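Local coordinates for putative lipoprotein (Pectobacterium atrosepticum SCRI1043, PDB 3BDU) that is of unknown function but belongs to the DUF903 family of small bacterial lipoproteins, probably anchored to the cell membrane by a lipid, at residues 5-11 with 46-52; 14-18 with 32-36. All blocks are in the same frame, centred on the assembly; numbering follows the deposited sequence.

In the fold
Both contacts belong to one small beta fold consistent with the SH3 clan. Contact 1 pairs strands 4-9 and 47-52, the first and last of the chain, within one antiparallel sheet. Contact 2 joins strand 14-18, the other neighbour of 4-9 in that sheet, to residues 32-36, which carry on from strand 30-33 of the second sheet. The two meet where the backbones of Y5 and L7 hydrogen-bond to A17 and I15, and where L7 CD1 packs on A17 CB at 3.7 Å. Contact 1 is larger and mostly regular backbone pairing, and its outer edge meets the second subunit. Contact 2 is smaller, with one direct backbone bond, two water bridges and the Y32 ring. Each has both buried and exposed residues.

Contact 1: 5-11 with 46-52; sequences YVLHTND and NVKEMAK
Residues 5-9 and 47-52 run antiparallel, at 165°, with their axes 4.6 Å apart at closest. V6 N gives a bond to A51 O at 2.8 Å, in the carbonyl plane, and A51 N returns one to V6 O. H8 N bonds E49 O almost straight, at 174°. H8 O takes K48 N at 2.9 Å and, weakly, E49 N. On the face of Y5, L7 and M50, K52 runs with CG over the Y5 ring, 4.0 Å from its centroid, as a CH-pi contact. The chain of K52 is extended until its last bond, where it bends (chi4 64°) and brings NZ to Y5 OH at 2.9 Å. Selenomethionine M50 lies alongside L7. Its CE bends back to L7 CG, a tight 3.4 Å, and its SE stands obliquely to the Y5 ring. At the far end the N10 side chain crosses K48 at about a right angle, with OD1 3.3 Å from K48 CB, and its ND2 bonds to D45 O. K48 NZ reaches D11 of the second subunit, and E49 OE1 reaches R13 there. Residues 49-51 also pair with a strand of that subunit, continuing the sheet. K48 and E49 opposite H8 form a classic beta bulge, which shifts the register between H8 and T9.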
ATOM      1  N   TYR A   5      -9.507 -21.555  13.951  1.00 26.01           N
ATOM      2  CA  TYR A   5      -8.321 -20.722  13.853  1.00 24.64           C
ATOM      3  C   TYR A   5      -8.411 -19.653  14.929  1.00 23.73           C
ATOM      4  O   TYR A   5      -9.498 -19.330  15.414  1.00 23.25           O
ATOM      5  CB  TYR A   5      -8.240 -20.050  12.478  1.00 23.38           C
ATOM      6  CG  TYR A   5      -7.831 -20.973  11.356  1.00 23.50           C
ATOM      7  CD1 TYR A   5      -6.556 -20.895  10.793  1.00 23.23           C
ATOM      8  CD2 TYR A   5      -8.708 -21.941  10.869  1.00 21.54           C
ATOM      9  CE1 TYR A   5      -6.162 -21.761   9.769  1.00 24.20           C
ATOM     10  CE2 TYR A   5      -8.323 -22.809   9.848  1.00 22.60           C
ATOM     11  CZ  TYR A   5      -7.052 -22.713   9.304  1.00 23.18           C
ATOM     12  OH  TYR A   5      -6.676 -23.565   8.299  1.00 27.71           O
ATOM     13  N   VAL A   6      -7.262 -19.117  15.313  1.00 22.60           N
ATOM     14  CA  VAL A   6      -7.210 -18.058  16.304  1.00 21.91           C
ATOM     15  C   VAL A   6      -6.499 -16.876  15.657  1.00 20.63           C
ATOM     16  O   VAL A   6      -5.348 -16.998  15.254  1.00 22.49           O
ATOM     17  CB  VAL A   6      -6.404 -18.464  17.554  1.00 22.96           C
ATOM     18  CG1 VAL A   6      -6.344 -17.288  18.513  1.00 23.60           C
ATOM     19  CG2 VAL A   6      -7.044 -19.677  18.239  1.00 24.53           C
ATOM     20  N   LEU A   7      -7.187 -15.746  15.542  1.00 20.42           N
ATOM     21  CA  LEU A   7      -6.596 -14.548  14.953  1.00 19.57           C
ATOM     22  C   LEU A   7      -6.074 -13.628  16.056  1.00 20.51           C
ATOM     23  O   LEU A   7      -6.772 -13.378  17.042  1.00 21.04           O
ATOM     24  CB  LEU A   7      -7.630 -13.764  14.134  1.00 23.46           C
ATOM     25  CG  LEU A   7      -8.217 -14.314  12.831  1.00 25.88           C
ATOM     26  CD1 LEU A   7      -8.874 -15.666  13.089  1.00 31.55           C
ATOM     27  CD2 LEU A   7      -9.231 -13.324  12.276  1.00 27.16           C
ATOM     28  N   HIS A   8      -4.850 -13.135  15.888  1.00 17.19           N
ATOM     29  CA  HIS A   8      -4.253 -12.207  16.842  1.00 20.55           C
ATOM     30  C   HIS A   8      -4.233 -10.858  16.141  1.00 20.04           C
ATOM     31  O   HIS A   8      -3.641 -10.714  15.074  1.00 19.59           O
ATOM     32  CB  HIS A   8      -2.833 -12.647  17.211  1.00 22.68           C
ATOM     33  CG  HIS A   8      -2.779 -14.005  17.837  1.00 26.58           C
ATOM     34  ND1 HIS A   8      -3.117 -15.155  17.154  1.00 29.54           N
ATOM     35  CD2 HIS A   8      -2.479 -14.395  19.100  1.00 29.29           C
ATOM     36  CE1 HIS A   8      -3.031 -16.191  17.965  1.00 30.05           C
ATOM     37  NE2 HIS A   8      -2.646 -15.759  19.154  1.00 28.78           N
ATOM     38  N   THR A   9      -4.898  -9.877  16.742  1.00 19.11           N
ATOM     39  CA  THR A   9      -4.986  -8.540  16.169  1.00 22.41           C
ATOM     40  C   THR A   9      -3.850  -7.641  16.631  1.00 26.82           C
ATOM     41  O   THR A   9      -3.170  -7.927  17.619  1.00 27.52           O
ATOM     42  CB  THR A   9      -6.285  -7.852  16.575  1.00 20.58           C
ATOM     43  OG1 THR A   9      -6.220  -7.532  17.967  1.00 20.38           O
ATOM     44  CG2 THR A   9      -7.479  -8.771  16.330  1.00 20.18           C
ATOM     45  N   ASN A  10      -3.652  -6.539  15.920  1.00 27.99           N
ATOM     46  CA  ASN A  10      -2.598  -5.617  16.297  1.00 31.11           C
ATOM     47  C   ASN A  10      -3.005  -4.741  17.473  1.00 32.17           C
ATOM     48  O   ASN A  10      -2.293  -3.807  17.835  1.00 35.86           O
ATOM     49  CB  ASN A  10      -2.160  -4.767  15.098  1.00 30.44           C
ATOM     50  CG  ASN A  10      -1.162  -5.497  14.210  1.00 31.40           C
ATOM     51  OD1 ASN A  10      -0.221  -6.129  14.703  1.00 31.57           O
ATOM     52  ND2 ASN A  10      -1.349  -5.404  12.899  1.00 30.96           N
ATOM     53  N   ASP A  11      -4.154  -5.041  18.070  1.00 31.57           N
ATOM     54  CA  ASP A  11      -4.603  -4.289  19.235  1.00 32.76           C
ATOM     55  C   ASP A  11      -4.770  -5.195  20.455  1.00 31.20           C
ATOM     56  O   ASP A  11      -5.594  -4.933  21.331  1.00 31.67           O
ATOM     57  CB  ASP A  11      -5.909  -3.526  18.953  1.00 33.62           C
ATOM     58  CG  ASP A  11      -6.986  -4.393  18.328  1.00 34.83           C
ATOM     59  OD1 ASP A  11      -7.228  -5.517  18.810  1.00 33.95           O
ATOM     60  OD2 ASP A  11      -7.616  -3.928  17.357  1.00 37.37           O
ATOM     61  N   ASN A  46      -5.088  -5.023  10.649  1.00 15.26           N
ATOM     62  CA  ASN A  46      -5.270  -5.265  12.074  1.00 17.31           C
ATOM     63  C   ASN A  46      -5.062  -6.730  12.438  1.00 17.49           C
ATOM     64  O   ASN A  46      -5.347  -7.133  13.566  1.00 17.50           O
ATOM     65  CB  ASN A  46      -6.665  -4.831  12.529  1.00 20.21           C
ATOM     66  CG  ASN A  46      -6.761  -4.670  14.045  1.00 26.67           C
ATOM     67  OD1 ASN A  46      -7.853  -4.671  14.616  1.00 30.04           O
ATOM     68  ND2 ASN A  46      -5.609  -4.516  14.700  1.00 26.63           N
ATOM     69  N   VAL A  47      -4.586  -7.529  11.486  1.00 15.36           N
ATOM     70  CA  VAL A  47      -4.338  -8.942  11.745  1.00 15.91           C
ATOM     71  C   VAL A  47      -2.835  -9.187  11.719  1.00 18.76           C
ATOM     72  O   VAL A  47      -2.190  -9.118  10.664  1.00 18.42           O
ATOM     73  CB  VAL A  47      -5.036  -9.854  10.706  1.00 17.28           C
ATOM     74  CG1 VAL A  47      -4.734 -11.318  11.017  1.00 19.13           C
ATOM     75  CG2 VAL A  47      -6.546  -9.618  10.735  1.00 16.48           C
ATOM     76  N   LYS A  48      -2.281  -9.469  12.894  1.00 19.80           N
ATOM     77  CA  LYS A  48      -0.852  -9.709  13.036  1.00 20.75           C
ATOM     78  C   LYS A  48      -0.455 -11.142  12.704  1.00 20.02           C
ATOM     79  O   LYS A  48       0.466 -11.373  11.921  1.00 18.19           O
ATOM     80  CB  LYS A  48      -0.421  -9.375  14.468  1.00 24.23           C
ATOM     81  CG  LYS A  48       1.062  -9.535  14.731  1.00 28.31           C
ATOM     82  CD  LYS A  48       1.411  -9.100  16.145  1.00 31.39           C
ATOM     83  CE  LYS A  48       2.919  -9.100  16.367  1.00 34.93           C
ATOM     84  NZ  LYS A  48       3.284  -8.716  17.763  1.00 37.76           N
ATOM     85  N   GLU A  49      -1.142 -12.099  13.316  1.00 21.33           N
ATOM     86  CA  GLU A  49      -0.844 -13.511  13.105  1.00 23.00           C
ATOM     87  C   GLU A  49      -2.114 -14.338  13.187  1.00 22.59           C
ATOM     88  O   GLU A  49      -3.153 -13.867  13.657  1.00 21.31           O
ATOM     89  CB  GLU A  49       0.124 -14.020  14.174  1.00 25.09           C
ATOM     90  CG  GLU A  49       1.369 -13.190  14.355  1.00 30.54           C
ATOM     91  CD  GLU A  49       2.192 -13.660  15.539  1.00 32.56           C
ATOM     92  OE1 GLU A  49       2.894 -14.684  15.413  1.00 32.69           O
ATOM     93  OE2 GLU A  49       2.124 -13.007  16.601  1.00 34.49           O
HETATM   94  N   MSE A  50      -2.007 -15.588  12.761  1.00 21.66           N
HETATM   95  CA  MSE A  50      -3.140 -16.493  12.775  1.00 25.14           C
HETATM   96  C   MSE A  50      -2.646 -17.910  13.027  1.00 23.51           C
HETATM   97  O   MSE A  50      -1.767 -18.400  12.324  1.00 22.63           O
HETATM   98  CB  MSE A  50      -3.855 -16.411  11.434  1.00 27.70           C
HETATM   99  CG  MSE A  50      -5.198 -17.079  11.387  1.00 35.93           C
HETATM  100 SE   MSE A  50      -5.992 -16.731   9.667  1.00 46.81          SE
HETATM  101  CE  MSE A  50      -6.447 -14.879   9.926  1.00 39.32           C
ATOM    102  N   ALA A  51      -3.215 -18.565  14.030  1.00 23.54           N
ATOM    103  CA  ALA A  51      -2.817 -19.922  14.375  1.00 25.85           C
ATOM    104  C   ALA A  51      -3.947 -20.918  14.131  1.00 27.34           C
ATOM    105  O   ALA A  51      -5.098 -20.662  14.484  1.00 26.29           O
ATOM    106  CB  ALA A  51      -2.378 -19.971  15.838  1.00 27.55           C
ATOM    107  N   LYS A  52      -3.611 -22.046  13.515  1.00 28.76           N
ATOM    108  CA  LYS A  52      -4.593 -23.084  13.232  1.00 32.63           C
ATOM    109  C   LYS A  52      -4.709 -24.002  14.449  1.00 34.62           C
ATOM    110  O   LYS A  52      -3.749 -24.678  14.819  1.00 32.89           O
ATOM    111  CB  LYS A  52      -4.164 -23.895  12.007  1.00 32.23           C
ATOM    112  CG  LYS A  52      -5.169 -24.951  11.580  1.00 33.26           C
ATOM    113  CD  LYS A  52      -4.626 -25.775  10.419  1.00 35.27           C
ATOM    114  CE  LYS A  52      -5.629 -26.814   9.951  1.00 35.68           C
ATOM    115  NZ  LYS A  52      -6.859 -26.187   9.408  1.00 37.16           N
TER

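Contact 2: 14-18 with 32-36; sequences TIVAE and YTDAY
E18 N donates to T33 O at 2.8 Å, nearly straight at 170°. This bond ties strand 14-18 of one sheet to T33 of strand 30-33 in the other, in what is probably an SH3-like fold. The two segments run at about right angles (93°), and water fills in on both flanks of the bond. One water donates to V16 O at 2.7 Å and accepts from A35 N. A second donates to E18 O and accepts from T33 N. The Y32 ring lies against A17 and I15. Its CG sits between the backbone N and the carbonyl carbon (chi1 65°), which turns the ring toward strand 14-18. CD2 meets A17 CB at 3.8 Å. Further out, CE2 meets I15 CG2 at 3.6 Å, and the I15 side chain crosses the tyrosine at about a right angle. Both approaches are oblique to the ring. Y32 also touches Q40 and I42 of strand 39-42, so it links three strands. At the surface, V16 CG1 touches A35 CB at 4.4 Å. D34 forms an Asx turn: its OD1 accepts from Y36 N at 2.8 Å, with that nitrogen lying above the carboxylate plane, and also from Q38 N.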
ATOM      1  N   THR A  14      -7.546 -11.666  20.691  1.00 22.25           N
ATOM      2  CA  THR A  14      -7.440 -12.989  20.095  1.00 24.18           C
ATOM      3  C   THR A  14      -8.881 -13.328  19.765  1.00 25.05           C
ATOM      4  O   THR A  14      -9.766 -13.214  20.615  1.00 27.20           O
ATOM      5  CB  THR A  14      -6.869 -14.034  21.072  1.00 23.78           C
ATOM      6  OG1 THR A  14      -7.669 -14.065  22.258  1.00 27.57           O
ATOM      7  CG2 THR A  14      -5.431 -13.689  21.438  1.00 24.57           C
ATOM      8  N   ILE A  15      -9.118 -13.726  18.523  1.00 23.65           N
ATOM      9  CA  ILE A  15     -10.459 -14.046  18.063  1.00 21.36           C
ATOM     10  C   ILE A  15     -10.499 -15.474  17.531  1.00 22.04           C
ATOM     11  O   ILE A  15      -9.634 -15.874  16.754  1.00 21.23           O
ATOM     12  CB  ILE A  15     -10.881 -13.051  16.939  1.00 21.38           C
ATOM     13  CG1 ILE A  15     -10.748 -11.611  17.450  1.00 22.73           C
ATOM     14  CG2 ILE A  15     -12.321 -13.303  16.504  1.00 20.50           C
ATOM     15  CD1 ILE A  15     -11.061 -10.550  16.402  1.00 23.62           C
ATOM     16  N   VAL A  16     -11.494 -16.243  17.962  1.00 19.64           N
ATOM     17  CA  VAL A  16     -11.639 -17.617  17.494  1.00 20.29           C
ATOM     18  C   VAL A  16     -12.484 -17.615  16.227  1.00 20.01           C
ATOM     19  O   VAL A  16     -13.553 -17.004  16.179  1.00 19.14           O
ATOM     20  CB  VAL A  16     -12.349 -18.509  18.530  1.00 23.98           C
ATOM     21  CG1 VAL A  16     -12.537 -19.907  17.959  1.00 25.97           C
ATOM     22  CG2 VAL A  16     -11.542 -18.564  19.819  1.00 25.13           C
ATOM     23  N   ALA A  17     -11.996 -18.293  15.198  1.00 18.52           N
ATOM     24  CA  ALA A  17     -12.716 -18.380  13.939  1.00 17.14           C
ATOM     25  C   ALA A  17     -13.017 -19.842  13.639  1.00 19.68           C
ATOM     26  O   ALA A  17     -12.201 -20.717  13.929  1.00 19.49           O
ATOM     27  CB  ALA A  17     -11.873 -17.785  12.806  1.00 15.70           C
ATOM     28  N   GLU A  18     -14.199 -20.092  13.085  1.00 20.69           N
ATOM     29  CA  GLU A  18     -14.614 -21.433  12.687  1.00 23.39           C
ATOM     30  C   GLU A  18     -14.332 -21.490  11.190  1.00 23.61           C
ATOM     31  O   GLU A  18     -15.088 -20.938  10.391  1.00 23.80           O
ATOM     32  CB  GLU A  18     -16.113 -21.638  12.922  1.00 27.72           C
ATOM     33  CG  GLU A  18     -16.530 -21.744  14.378  1.00 34.68           C
ATOM     34  CD  GLU A  18     -17.972 -22.220  14.542  1.00 40.26           C
ATOM     35  OE1 GLU A  18     -18.904 -21.482  14.145  1.00 41.90           O
ATOM     36  OE2 GLU A  18     -18.167 -23.339  15.065  1.00 41.67           O
ATOM     37  N   TYR A  32     -14.439 -13.969   8.090  1.00 16.28           N
ATOM     38  CA  TYR A  32     -14.480 -15.211   8.864  1.00 17.10           C
ATOM     39  C   TYR A  32     -15.791 -15.350   9.622  1.00 17.63           C
ATOM     40  O   TYR A  32     -16.615 -14.441   9.627  1.00 17.88           O
ATOM     41  CB  TYR A  32     -13.323 -15.267   9.882  1.00 15.86           C
ATOM     42  CG  TYR A  32     -13.384 -14.221  10.980  1.00 19.82           C
ATOM     43  CD1 TYR A  32     -13.009 -12.901  10.737  1.00 18.85           C
ATOM     44  CD2 TYR A  32     -13.836 -14.549  12.260  1.00 20.57           C
ATOM     45  CE1 TYR A  32     -13.079 -11.929  11.733  1.00 17.48           C
ATOM     46  CE2 TYR A  32     -13.915 -13.579  13.270  1.00 18.38           C
ATOM     47  CZ  TYR A  32     -13.535 -12.272  12.997  1.00 20.51           C
ATOM     48  OH  TYR A  32     -13.626 -11.303  13.972  1.00 18.40           O
ATOM     49  N   THR A  33     -15.969 -16.498  10.268  1.00 18.76           N
ATOM     50  CA  THR A  33     -17.154 -16.769  11.074  1.00 20.06           C
ATOM     51  C   THR A  33     -16.638 -16.998  12.491  1.00 20.27           C
ATOM     52  O   THR A  33     -15.714 -17.784  12.693  1.00 17.88           O
ATOM     53  CB  THR A  33     -17.878 -18.045  10.597  1.00 22.52           C
ATOM     54  OG1 THR A  33     -18.176 -17.932   9.201  1.00 22.89           O
ATOM     55  CG2 THR A  33     -19.183 -18.241  11.370  1.00 22.43           C
ATOM     56  N   ASP A  34     -17.209 -16.298  13.467  1.00 21.76           N
ATOM     57  CA  ASP A  34     -16.759 -16.457  14.840  1.00 24.02           C
ATOM     58  C   ASP A  34     -17.393 -17.665  15.514  1.00 26.50           C
ATOM     59  O   ASP A  34     -18.222 -18.358  14.918  1.00 25.47           O
ATOM     60  CB  ASP A  34     -17.029 -15.193  15.669  1.00 26.95           C
ATOM     61  CG  ASP A  34     -18.498 -14.811  15.709  1.00 27.92           C
ATOM     62  OD1 ASP A  34     -19.363 -15.714  15.747  1.00 27.95           O
ATOM     63  OD2 ASP A  34     -18.784 -13.595  15.719  1.00 30.39           O
ATOM     64  N   ALA A  35     -16.995 -17.905  16.760  1.00 28.01           N
ATOM     65  CA  ALA A  35     -17.491 -19.039  17.535  1.00 30.95           C
ATOM     66  C   ALA A  35     -18.998 -19.035  17.740  1.00 32.02           C
ATOM     67  O   ALA A  35     -19.571 -20.033  18.173  1.00 33.13           O
ATOM     68  CB  ALA A  35     -16.783 -19.086  18.893  1.00 31.75           C
ATOM     69  N   TYR A  36     -19.642 -17.914  17.434  1.00 32.83           N
ATOM     70  CA  TYR A  36     -21.086 -17.807  17.606  1.00 33.32           C
ATOM     71  C   TYR A  36     -21.854 -17.883  16.294  1.00 31.42           C
ATOM     72  O   TYR A  36     -23.056 -17.621  16.252  1.00 31.37           O
ATOM     73  CB  TYR A  36     -21.419 -16.507  18.331  1.00 37.07           C
ATOM     74  CG  TYR A  36     -20.947 -16.484  19.764  1.00 41.93           C
ATOM     75  CD1 TYR A  36     -21.535 -17.310  20.721  1.00 44.34           C
ATOM     76  CD2 TYR A  36     -19.921 -15.634  20.168  1.00 44.39           C
ATOM     77  CE1 TYR A  36     -21.115 -17.288  22.050  1.00 46.61           C
ATOM     78  CE2 TYR A  36     -19.491 -15.604  21.500  1.00 47.25           C
ATOM     79  CZ  TYR A  36     -20.096 -16.434  22.433  1.00 47.26           C
ATOM     80  OH  TYR A  36     -19.690 -16.405  23.748  1.00 49.77           O
TER
HETATM   81  O   HOH W   1     -15.170 -16.099  18.163  1.00 27.43           O
HETATM   82  O   HOH W   2     -13.968 -18.570   9.344  1.00 23.26           O